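Local coordinates for protein formate oxidase (Aspergillus oryzae, PDB 5ZU2) that probably oxidises formate as an FAD-dependent oxidoreductase of the GMC family, its flavin being converted to the 8-formyl form, at residues Lys82-Gly87 and Cys505-His510. The protein carries 1 engineered substitution. Numbering follows the deposited sequence.
Sequences KPNTRG and CQTAFH. With FAD (flavin-adenine dinucleotide), chain D.
The dimethylbenzene edge of the FAD isoalloxazine lies in a pocket of this GMC oxidoreductase where Arg-86 and Phe-509 meet. Arg-86 NH2 donates to Phe-509 O at 3.0 Å, a hydrogen bond between the two segments. The acceptor lies in the guanidinium plane, but the donor stands above the carbonyl plane and the N-H...O angle is 133°, so the bond is bent. Bends at chi2 (-74°) and chi3 (108°) fold the arginine chain back so that NE also reaches Thr-85 O (2.9 Å); two carbonyls thus restrain the guanidinium's rotation. Arg-86 NH2 (3.1 Å) and Thr-85 O (2.9 Å) both approach FAD C8M, the methyl carbon on C8; the packing is tight, and distances this short are doubtful.

The Phe-509 ring has FAD C7M centred over one face, 3.5 Å above its plane, and Thr-507 O over the opposite face. Thr-85 CB approaches the ring obliquely, 4.2 Å from Phe-509 CE1. Farther along both segments, Asn-84 OD1 touches Thr-507 CG2 at 3.3 Å, the side chains crossing nearly at right angles. Thr-507 OG1 closes an ST turn by accepting from Phe-509 N (2.7 Å), and is also hydrogen-bonded to Asp-306 OD2.

After a corner at Lys-82 the chain leaves strand 77-81 for strand 83-84, with Asn-84 ND2 hydrogen-bonded to Thr-69 OG1 of strand 67-74; strand 506-507 follows helix 494-504 and pairs antiparallel with strand 308-316.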
# COMPACT_ATOMS: atom_id res chain seq x y z
N LYS A 82 -9.14 5.78 14.11
CA LYS A 82 -9.66 4.47 13.87
C LYS A 82 -10.79 4.65 12.87
O LYS A 82 -11.62 5.54 13.06
CB LYS A 82 -10.18 3.78 15.14
CG LYS A 82 -10.75 2.38 14.91
CD LYS A 82 -11.31 1.81 16.19
CE LYS A 82 -12.23 0.62 15.97
NZ LYS A 82 -11.54 -0.60 15.51
N PRO A 83 -10.83 3.87 11.78
CA PRO A 83 -9.92 2.77 11.44
C PRO A 83 -8.72 3.17 10.60
O PRO A 83 -8.88 3.98 9.68
CB PRO A 83 -10.82 1.85 10.61
CG PRO A 83 -11.70 2.81 9.86
CD PRO A 83 -11.91 4.00 10.78
N ASN A 84 -7.55 2.59 10.88
CA ASN A 84 -6.44 2.53 9.93
C ASN A 84 -6.58 1.22 9.17
O ASN A 84 -6.32 0.14 9.72
CB ASN A 84 -5.10 2.63 10.65
CG ASN A 84 -3.93 2.76 9.68
OD1 ASN A 84 -4.11 3.07 8.50
ND2 ASN A 84 -2.73 2.56 10.18
N THR A 85 -7.02 1.30 7.92
CA THR A 85 -7.61 0.14 7.23
C THR A 85 -6.53 -0.82 6.72
O THR A 85 -5.50 -0.40 6.22
CB THR A 85 -8.48 0.65 6.10
OG1 THR A 85 -9.61 1.33 6.66
CG2 THR A 85 -8.95 -0.48 5.15
N ARG A 86 -6.78 -2.11 6.90
CA ARG A 86 -5.92 -3.21 6.44
C ARG A 86 -6.83 -4.39 6.16
O ARG A 86 -7.76 -4.65 6.94
CB ARG A 86 -4.88 -3.64 7.49
CG ARG A 86 -3.73 -2.69 7.77
CD ARG A 86 -2.78 -2.73 6.63
NE ARG A 86 -2.84 -1.51 5.84
CZ ARG A 86 -2.13 -1.32 4.75
NH1 ARG A 86 -1.32 -2.28 4.31
NH2 ARG A 86 -2.22 -0.18 4.08
N GLY A 87 -6.53 -5.14 5.11
CA GLY A 87 -7.43 -6.21 4.69
C GLY A 87 -7.38 -7.38 5.64
O GLY A 87 -6.30 -7.84 6.03
N CYS A 505 -4.39 15.63 7.94
CA CYS A 505 -3.68 14.58 7.25
C CYS A 505 -4.21 13.20 7.64
O CYS A 505 -4.94 13.03 8.61
CB CYS A 505 -2.18 14.65 7.53
SG CYS A 505 -1.72 14.20 9.23
N GLN A 506 -3.83 12.21 6.84
CA GLN A 506 -4.16 10.82 7.12
C GLN A 506 -3.08 9.96 6.50
O GLN A 506 -2.15 10.46 5.84
CB GLN A 506 -5.54 10.44 6.57
CG GLN A 506 -5.60 10.36 5.06
CD GLN A 506 -6.94 9.82 4.58
OE1 GLN A 506 -7.96 10.49 4.69
NE2 GLN A 506 -6.94 8.58 4.06
N THR A 507 -3.19 8.65 6.70
CA THR A 507 -2.34 7.72 5.97
C THR A 507 -2.78 7.67 4.52
O THR A 507 -3.97 7.65 4.22
CB THR A 507 -2.39 6.32 6.59
OG1 THR A 507 -1.64 5.40 5.78
CG2 THR A 507 -3.86 5.82 6.77
N ALA A 508 -1.81 7.65 3.60
CA ALA A 508 -2.11 7.32 2.22
C ALA A 508 -2.17 5.82 2.00
O ALA A 508 -2.29 5.39 0.84
CB ALA A 508 -1.07 7.93 1.27
N PHE A 509 -2.09 5.05 3.09
CA PHE A 509 -2.26 3.59 3.11
C PHE A 509 -1.05 2.83 2.59
O PHE A 509 -1.19 1.74 2.04
CB PHE A 509 -3.51 3.19 2.31
CG PHE A 509 -4.80 3.82 2.82
CD1 PHE A 509 -5.32 3.47 4.06
CD2 PHE A 509 -5.46 4.78 2.06
CE1 PHE A 509 -6.50 4.05 4.54
CE2 PHE A 509 -6.64 5.35 2.54
CZ PHE A 509 -7.15 4.98 3.79
N HIS A 510 0.16 3.37 2.81
CA HIS A 510 1.36 2.69 2.33
C HIS A 510 2.37 2.31 3.42
O HIS A 510 3.57 2.49 3.22
CB HIS A 510 2.07 3.58 1.29
CG HIS A 510 1.16 4.09 0.22
ND1 HIS A 510 0.08 3.37 -0.24
CD2 HIS A 510 1.18 5.23 -0.50
CE1 HIS A 510 -0.53 4.06 -1.19
NE2 HIS A 510 0.12 5.19 -1.36
PA FAD D . -1.47 -7.59 3.52
O1A FAD D . -2.24 -6.72 4.41
O2A FAD D . -1.91 -7.56 2.07
O5B FAD D . -1.52 -9.15 4.02
C5B FAD D . -1.47 -9.51 5.41
C4B FAD D . -2.37 -10.71 5.60
O4B FAD D . -2.08 -11.36 6.87
C3B FAD D . -3.87 -10.42 5.59
O3B FAD D . -4.59 -11.38 4.82
C2B FAD D . -4.25 -10.54 7.07
O2B FAD D . -5.62 -10.90 7.28
C1B FAD D . -3.29 -11.64 7.52
N9A FAD D . -3.06 -11.64 8.96
C8A FAD D . -2.59 -10.58 9.69
N7A FAD D . -2.46 -10.83 10.97
C5A FAD D . -2.91 -12.14 11.10
C6A FAD D . -3.03 -12.99 12.21
N6A FAD D . -2.71 -12.62 13.46
N1A FAD D . -3.48 -14.25 12.00
C2A FAD D . -3.80 -14.61 10.76
N3A FAD D . -3.74 -13.89 9.63
C4A FAD D . -3.28 -12.65 9.87
N1 FAD D . -1.23 0.15 -2.73
C2 FAD D . -1.09 0.57 -4.03
O2 FAD D . -0.06 0.31 -4.68
N3 FAD D . -2.11 1.30 -4.64
C4 FAD D . -3.32 1.68 -4.05
O4 FAD D . -4.14 2.34 -4.68
C4X FAD D . -3.45 1.22 -2.67
N5 FAD D . -4.55 1.53 -2.02
C5X FAD D . -4.68 1.10 -0.71
C6 FAD D . -5.86 1.40 -0.02
C7 FAD D . -6.05 0.98 1.29
C7M FAD D . -7.34 1.33 2.00
C8 FAD D . -5.05 0.22 1.92
C8M FAD D . -5.22 -0.26 3.34
C9 FAD D . -3.87 -0.09 1.23
C9A FAD D . -3.68 0.34 -0.08
N10 FAD D . -2.51 0.02 -0.82
C10 FAD D . -2.36 0.46 -2.10
C1' FAD D . -1.40 -0.70 -0.20
C2' FAD D . -1.32 -2.17 -0.55
O2' FAD D . -2.63 -2.72 -0.68
C3' FAD D . -0.58 -2.88 0.58
O3' FAD D . 0.62 -2.19 0.91
C4' FAD D . -0.24 -4.35 0.33
O4' FAD D . -1.44 -5.04 -0.05
C5' FAD D . 0.42 -4.93 1.57
O5' FAD D . 0.65 -6.34 1.35
P FAD D . 1.19 -7.26 2.50
O1P FAD D . 1.20 -8.66 1.88
O2P FAD D . 2.45 -6.64 3.02
O3P FAD D . 0.06 -7.21 3.61